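Local coordinates for protein TetR-family transcriptional regulator (Pectobacterium atrosepticum, PDB 2HYT) that probably binds DNA at cis-regulatory sites as a dimeric transcription factor of the TetR family, through a predicted helix-turn-helix motif, at residues 102-105 with 106-110; 122-125 with 126-130; 185-188 with 189-192. All blocks are in the same frame, centred on the assembly; numbering follows the deposited sequence. Where two conformers were deposited one is given.

How the contacts relate
The three contacts follow one another along the chain, each a local contact on one helix or at its end, all inside the TetR-like C-terminal domain. Contact 1 forms the first turns of helix 103-117, and contact 2 opens helix 122-141, the next helix in the chain. Contact 3 lies where helix 174-190 runs out. None touches another: centres are about 19 Å apart for contacts 1 and 2, 22 Å for contacts 2 and 3, and 26 Å for contacts 1 and 3. Contact 1 stays within its own subunit and joins helix 103-117 to helices 7-28 and 56-81, whereas contacts 2 and 3 lie at two separate places on the subunit interface.

Contact 1. Residues 102-105 with 106-110; sequences EPEI and QRIVL. With EDO (1,2-ethanediol), chain D.
Ile105 and Leu110 run side by side in the same direction over the first turns of helix 103-117, with Ile105 CG2 4.1 Å from Leu110 CD1. The helix starts from Glu102 at the N-cap position and widens into a pi-type turn over 106-110. In that turn Ile105 O receives Leu110 N at 2.9 Å, five residues on, and more weakly Val109 N. Leu110 continues onto Ala165, Phe166 and Ala169, joining helix 103-117 to helix 150-170.

Glu104 and Ile108 instead lie obliquely to each other, the methylene CG of Glu104 meeting Ile108 CG1 at 4.1 Å. With CG anti to the backbone N (chi1 -176°) and the chain extended, the Glu104 carboxylate is carried past this apolar touch. There OE1 accepts a hydrogen bond from O2 of a 1,2-ethanediol, probably from the crystallisation liquor, and forms a salt bridge with Arg22. The diol is also hydrogen-bonded to Arg74, which forms a salt bridge with the Glu102 carboxylate. Ile108 packs on Leu60 and Ile67 of helix 56-81.

Arg107 bends back at chi3 (-73°) along the Pro103 carbonyl, while its NH2 bonds to Ser26 O. Pro103 O therefore has two donors from one residue: Arg107 N at 3.0 Å, and Arg107 NE in a weak bond at 3.4 Å, with the oxygen at the guanidinium edge, near its plane.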
# COMPACT_ATOMS: atom_id res chain seq x y z
N GLU A 102 13.74 0.16 12.91
CA GLU A 102 13.65 0.82 14.21
C GLU A 102 12.50 0.20 14.98
O GLU A 102 11.40 0.07 14.45
CB GLU A 102 13.45 2.34 14.03
CG GLU A 102 14.60 2.99 13.28
CD GLU A 102 14.47 4.48 13.14
OE1 GLU A 102 13.49 5.07 13.69
OE2 GLU A 102 15.36 5.09 12.48
N PRO A 103 12.73 -0.21 16.22
CA PRO A 103 11.66 -0.98 16.89
C PRO A 103 10.26 -0.36 16.91
O PRO A 103 9.27 -1.09 16.70
CB PRO A 103 12.22 -1.20 18.31
CG PRO A 103 13.64 -1.14 18.15
CD PRO A 103 13.95 -0.16 17.04
N GLU A 104 10.11 0.94 17.15
CA GLU A 104 8.78 1.49 17.19
C GLU A 104 8.06 1.46 15.84
O GLU A 104 6.89 1.13 15.75
CB GLU A 104 8.79 2.94 17.70
CG GLU A 104 7.39 3.47 17.84
CD GLU A 104 7.34 4.74 18.62
OE1 GLU A 104 8.13 5.64 18.28
OE2 GLU A 104 6.47 4.85 19.51
N ILE A 105 8.77 1.87 14.80
CA ILE A 105 8.22 1.89 13.45
C ILE A 105 7.94 0.48 12.99
O ILE A 105 6.87 0.17 12.46
CB ILE A 105 9.18 2.68 12.51
CG1 ILE A 105 9.19 4.15 12.97
CG2 ILE A 105 8.75 2.56 11.03
CD1 ILE A 105 10.21 5.03 12.24
N GLN A 106 8.92 -0.40 13.18
CA GLN A 106 8.77 -1.77 12.79
C GLN A 106 7.51 -2.38 13.36
O GLN A 106 6.78 -3.10 12.69
CB GLN A 106 10.00 -2.56 13.24
CG GLN A 106 9.97 -3.99 12.89
CD GLN A 106 11.18 -4.71 13.46
OE1 GLN A 106 11.38 -4.73 14.69
NE2 GLN A 106 12.03 -5.22 12.59
N ARG A 107 7.31 -2.17 14.66
CA ARG A 107 6.25 -2.86 15.37
C ARG A 107 4.94 -2.11 15.24
O ARG A 107 3.99 -2.64 14.67
CB ARG A 107 6.66 -3.02 16.81
CG ARG A 107 7.72 -4.13 16.96
CD ARG A 107 7.91 -4.50 18.42
NE ARG A 107 8.63 -3.45 19.13
CZ ARG A 107 8.73 -3.34 20.46
NH1 ARG A 107 8.12 -4.19 21.27
NH2 ARG A 107 9.46 -2.34 20.97
N ILE A 108 4.92 -0.86 15.72
CA ILE A 108 3.66 -0.10 15.80
C ILE A 108 3.07 0.21 14.41
O ILE A 108 1.87 0.02 14.18
CB ILE A 108 3.84 1.20 16.57
CG1 ILE A 108 4.25 0.89 18.02
CG2 ILE A 108 2.54 2.05 16.50
CD1 ILE A 108 3.18 0.11 18.79
N VAL A 109 3.91 0.67 13.48
CA VAL A 109 3.44 1.10 12.16
C VAL A 109 3.38 -0.10 11.21
O VAL A 109 2.37 -0.34 10.59
CB VAL A 109 4.33 2.21 11.58
CG1 VAL A 109 3.96 2.57 10.11
CG2 VAL A 109 4.33 3.45 12.47
N LEU A 110 4.48 -0.85 11.07
CA LEU A 110 4.57 -1.83 9.98
C LEU A 110 4.01 -3.19 10.29
O LEU A 110 3.84 -4.02 9.36
CB LEU A 110 6.03 -1.90 9.49
CG LEU A 110 6.63 -0.61 8.95
CD1 LEU A 110 8.13 -0.82 8.73
CD2 LEU A 110 5.97 -0.17 7.63
C1 EDO D . 9.46 8.30 14.81
O1 EDO D . 10.65 8.96 14.35
C2 EDO D . 9.85 7.56 16.09
O2 EDO D . 9.56 6.17 15.99

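Contact 2. Residues 122-125 with 126-130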
# COMPACT_ATOMS: atom_id res chain seq x y z
N PRO A 122 -5.57 6.55 3.44
CA PRO A 122 -5.44 7.28 2.18
C PRO A 122 -4.98 8.73 2.38
O PRO A 122 -4.17 9.25 1.59
CB PRO A 122 -6.84 7.18 1.58
CG PRO A 122 -7.33 5.83 2.09
CD PRO A 122 -6.83 5.79 3.50
N ASP A 123 -5.47 9.40 3.42
CA ASP A 123 -5.03 10.77 3.68
C ASP A 123 -3.53 10.84 3.96
O ASP A 123 -2.84 11.74 3.44
CB ASP A 123 -5.76 11.37 4.88
CG ASP A 123 -7.13 11.92 4.55
OD1 ASP A 123 -7.53 12.01 3.35
OD2 ASP A 123 -7.81 12.28 5.54
N SER A 124 -3.04 9.92 4.81
CA SER A 124 -1.62 9.85 5.16
C SER A 124 -0.77 9.58 3.92
O SER A 124 0.30 10.16 3.73
CB SER A 124 -1.35 8.76 6.20
OG SER A 124 0.03 8.67 6.46
N GLN A 125 -1.26 8.68 3.08
CA GLN A 125 -0.60 8.37 1.82
C GLN A 125 -0.50 9.62 0.92
O GLN A 125 0.57 9.94 0.38
CB GLN A 125 -1.38 7.29 1.11
CG GLN A 125 -1.35 5.94 1.85
CD GLN A 125 -2.21 4.92 1.15
OE1 GLN A 125 -2.12 4.74 -0.04
NE2 GLN A 125 -3.04 4.25 1.90
N ARG A 126 -1.61 10.35 0.79
CA ARG A 126 -1.61 11.53 -0.07
C ARG A 126 -0.64 12.56 0.49
O ARG A 126 0.05 13.24 -0.27
CB ARG A 126 -3.03 12.09 -0.20
CG ARG A 126 -3.87 11.23 -1.15
CD ARG A 126 -5.24 11.79 -1.48
NE ARG A 126 -6.17 11.70 -0.35
CZ ARG A 126 -7.03 10.71 -0.15
NH1 ARG A 126 -7.12 9.69 -0.99
NH2 ARG A 126 -7.81 10.73 0.92
N HIS A 127 -0.59 12.67 1.81
CA HIS A 127 0.36 13.57 2.44
C HIS A 127 1.85 13.22 2.13
O HIS A 127 2.66 14.09 1.83
CB HIS A 127 0.12 13.55 3.94
CG HIS A 127 0.78 14.68 4.66
ND1 HIS A 127 1.92 14.53 5.40
CD2 HIS A 127 0.45 16.00 4.73
CE1 HIS A 127 2.28 15.70 5.90
NE2 HIS A 127 1.40 16.61 5.52
N CYS A 128 2.19 11.95 2.20
CA CYS A 128 3.53 11.49 1.92
C CYS A 128 3.84 11.77 0.46
O CYS A 128 4.97 12.15 0.10
CB CYS A 128 3.66 9.99 2.19
SG CYS A 128 3.59 9.49 3.90
N VAL A 129 2.85 11.51 -0.39
CA VAL A 129 3.06 11.74 -1.82
C VAL A 129 3.31 13.22 -2.10
O VAL A 129 4.17 13.55 -2.91
CB VAL A 129 1.90 11.18 -2.64
CG1 VAL A 129 1.92 11.66 -4.07
CG2 VAL A 129 1.91 9.62 -2.54
N GLU A 130 2.55 14.12 -1.46
CA GLU A 130 2.74 15.54 -1.68
C GLU A 130 4.15 15.99 -1.28
O GLU A 130 4.76 16.80 -1.97
CB GLU A 130 1.66 16.33 -0.95
CG GLU A 130 0.32 16.16 -1.63
CD GLU A 130 -0.87 16.57 -0.79
OE1 GLU A 130 -0.68 16.97 0.38
OE2 GLU A 130 -2.02 16.46 -1.30
O HOH W 1 -5.89 13.97 1.25
O HOH W 2 1.78 11.23 6.45
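Arg126 folds back over the first turn of helix 122-141 to meet Pro122 and Asp123. Its chain bends at chi3 (-72°), which lays the guanidinium above the Pro122 carbonyl; Pro122 O sits 3.6 Å from the guanidinium plane, over its centre. The ring atom CB of Pro122 comes within 3.6 Å of Arg126 NH1. At the other terminal nitrogen, NH2 gives a salt bridge to Asp123 OD1 at 2.8 Å, reached on the anti side and somewhat out of the carboxylate plane. The two flat groups are steeply turned, their planes 77° apart, and one N-H, from NH2, makes the direct bond. Water 1 lies in the guanidinium plane, accepts from Arg126 NE at 2.8 Å and donates weakly to Asp123 OD1, adding a bridged route between the same partners. NH1 forms a salt bridge with Glu170 of the second subunit.

His127 is tied by its backbone N to Asp123 O. Its imidazole leads outward, and in the given conformer of Ser124 water 2 lies between the side chains, 3.1 Å from Ser124 OG and in a weak, longer bond with His127 ND1.

Cys128 N bonds to Ser124 O. Cys128 also packs on Tyr158 of helix 150-170.

Val129 N reaches Gln125 O at 2.9 Å, while the methyl CG2 presses on the same oxygen and the side chain faces Ala154 and Tyr158. Gln125 sends NE2 to Ala120 O and OE1 to Arg114 of the second subunit.

Arg126 thus links two carboxylates on different subunits. Both would be expected to stabilise its positive charge, with Arg114 of the second subunit also nearby; Asp123 and water 1 hold NH2 and NE, while NH1 reaches across to Glu170 of the second subunit.

Contact 3. Residues 185-188 with 189-192; sequences LELL and LRGL
Apolar packing joins Leu185 and Leu189, one turn apart on helix 174-190. Their side chains meet at a slant, with Leu185 CG 3.9 Å from Leu189 CD1 and Leu185 CD1 equally near Leu189 CG. The pair faces helix 85-98, where Leu185 touches Cys93 and Leu97 and Leu189 touches Phe89. Farther on, Leu192 reaches Trp86 of that helix and Leu153 and Ile157 of helix 150-170.

A second kind of packing sets a methyl against a charged plane. Leu187 CD2 lies over the centre of the Arg190 guanidinium, 3.4 Å from CZ, and the two side chains run alongside in the same direction. Arg190 gets there with CG between the backbone N and carbonyl carbon (chi1 76°) and an extended chain from CG to NE. This also brings its CG to 3.4 Å from Leu187 O.

Backbone hydrogen bonds of the helix run from Leu189 N to Leu185 O at 2.9 Å, then from Arg190 N to Glu186 O at 3.1 Å. Leu192 N turns back to Leu189 O, three residues behind.

Salt bridges take the Glu186 carboxylate to Arg90 and Arg94, tying this helix to helix 85-98 beside the leucine packing. Across the subunit boundary, Arg190 NE bonds to Gly191 O of the second subunit, and Gly191 O here receives Arg190 NE of that subunit. Leu187 and Leu188 pack on Leu192 of the second subunit. Dimerisation through C-terminal helices is usual in the TetR family, and here the region where helix 174-190 runs out meets its counterpart of the second subunit in that way.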
# COMPACT_ATOMS: atom_id res chain seq x y z
N LEU A 185 16.30 -1.01 -4.70
CA LEU A 185 15.82 0.37 -4.83
C LEU A 185 16.75 1.20 -5.73
O LEU A 185 16.30 2.00 -6.57
CB LEU A 185 15.72 0.99 -3.45
CG LEU A 185 15.37 2.48 -3.39
CD1 LEU A 185 13.94 2.74 -3.91
CD2 LEU A 185 15.52 2.96 -1.93
N GLU A 186 18.05 1.04 -5.53
CA GLU A 186 19.03 1.80 -6.30
C GLU A 186 18.87 1.56 -7.81
O GLU A 186 19.04 2.47 -8.60
CB GLU A 186 20.46 1.51 -5.85
CG GLU A 186 20.78 1.91 -4.41
CD GLU A 186 20.89 3.42 -4.16
OE1 GLU A 186 20.47 4.27 -5.00
OE2 GLU A 186 21.38 3.75 -3.06
N LEU A 187 18.53 0.33 -8.22
CA LEU A 187 18.29 0.04 -9.62
C LEU A 187 17.04 0.74 -10.13
O LEU A 187 16.99 1.21 -11.26
CB LEU A 187 18.09 -1.47 -9.85
CG LEU A 187 19.30 -2.33 -9.59
CD1 LEU A 187 18.81 -3.78 -9.81
CD2 LEU A 187 20.48 -1.96 -10.53
N LEU A 188 16.00 0.77 -9.32
CA LEU A 188 14.82 1.53 -9.75
C LEU A 188 15.08 3.02 -9.85
O LEU A 188 14.59 3.71 -10.76
CB LEU A 188 13.67 1.35 -8.79
CG LEU A 188 12.79 0.12 -8.93
CD1 LEU A 188 11.69 0.26 -7.91
CD2 LEU A 188 12.24 -0.04 -10.35
N LEU A 189 15.84 3.56 -8.92
CA LEU A 189 16.02 5.02 -8.89
C LEU A 189 16.94 5.49 -10.00
O LEU A 189 16.82 6.61 -10.49
CB LEU A 189 16.56 5.47 -7.54
CG LEU A 189 15.66 5.20 -6.33
CD1 LEU A 189 16.29 5.81 -5.09
CD2 LEU A 189 14.22 5.74 -6.53
N ARG A 190 17.89 4.67 -10.40
CA ARG A 190 18.90 5.18 -11.32
C ARG A 190 18.33 5.59 -12.68
O ARG A 190 18.90 6.49 -13.36
CB ARG A 190 20.05 4.19 -11.43
CG ARG A 190 19.75 2.99 -12.27
CD ARG A 190 20.91 2.03 -12.15
NE ARG A 190 20.65 0.84 -12.96
CZ ARG A 190 21.55 -0.10 -13.23
NH1 ARG A 190 22.79 -0.01 -12.75
NH2 ARG A 190 21.22 -1.14 -13.99
N GLY A 191 17.19 5.01 -13.06
CA GLY A 191 16.54 5.31 -14.34
C GLY A 191 15.91 6.69 -14.35
O GLY A 191 15.63 7.25 -15.40
N LEU A 192 15.68 7.26 -13.17
CA LEU A 192 15.13 8.62 -13.12
C LEU A 192 16.08 9.68 -13.62
O LEU A 192 15.62 10.77 -14.00
CB LEU A 192 14.74 8.96 -11.70
CG LEU A 192 13.73 7.97 -11.10
CD1 LEU A 192 13.29 8.54 -9.76
CD2 LEU A 192 12.58 7.70 -12.01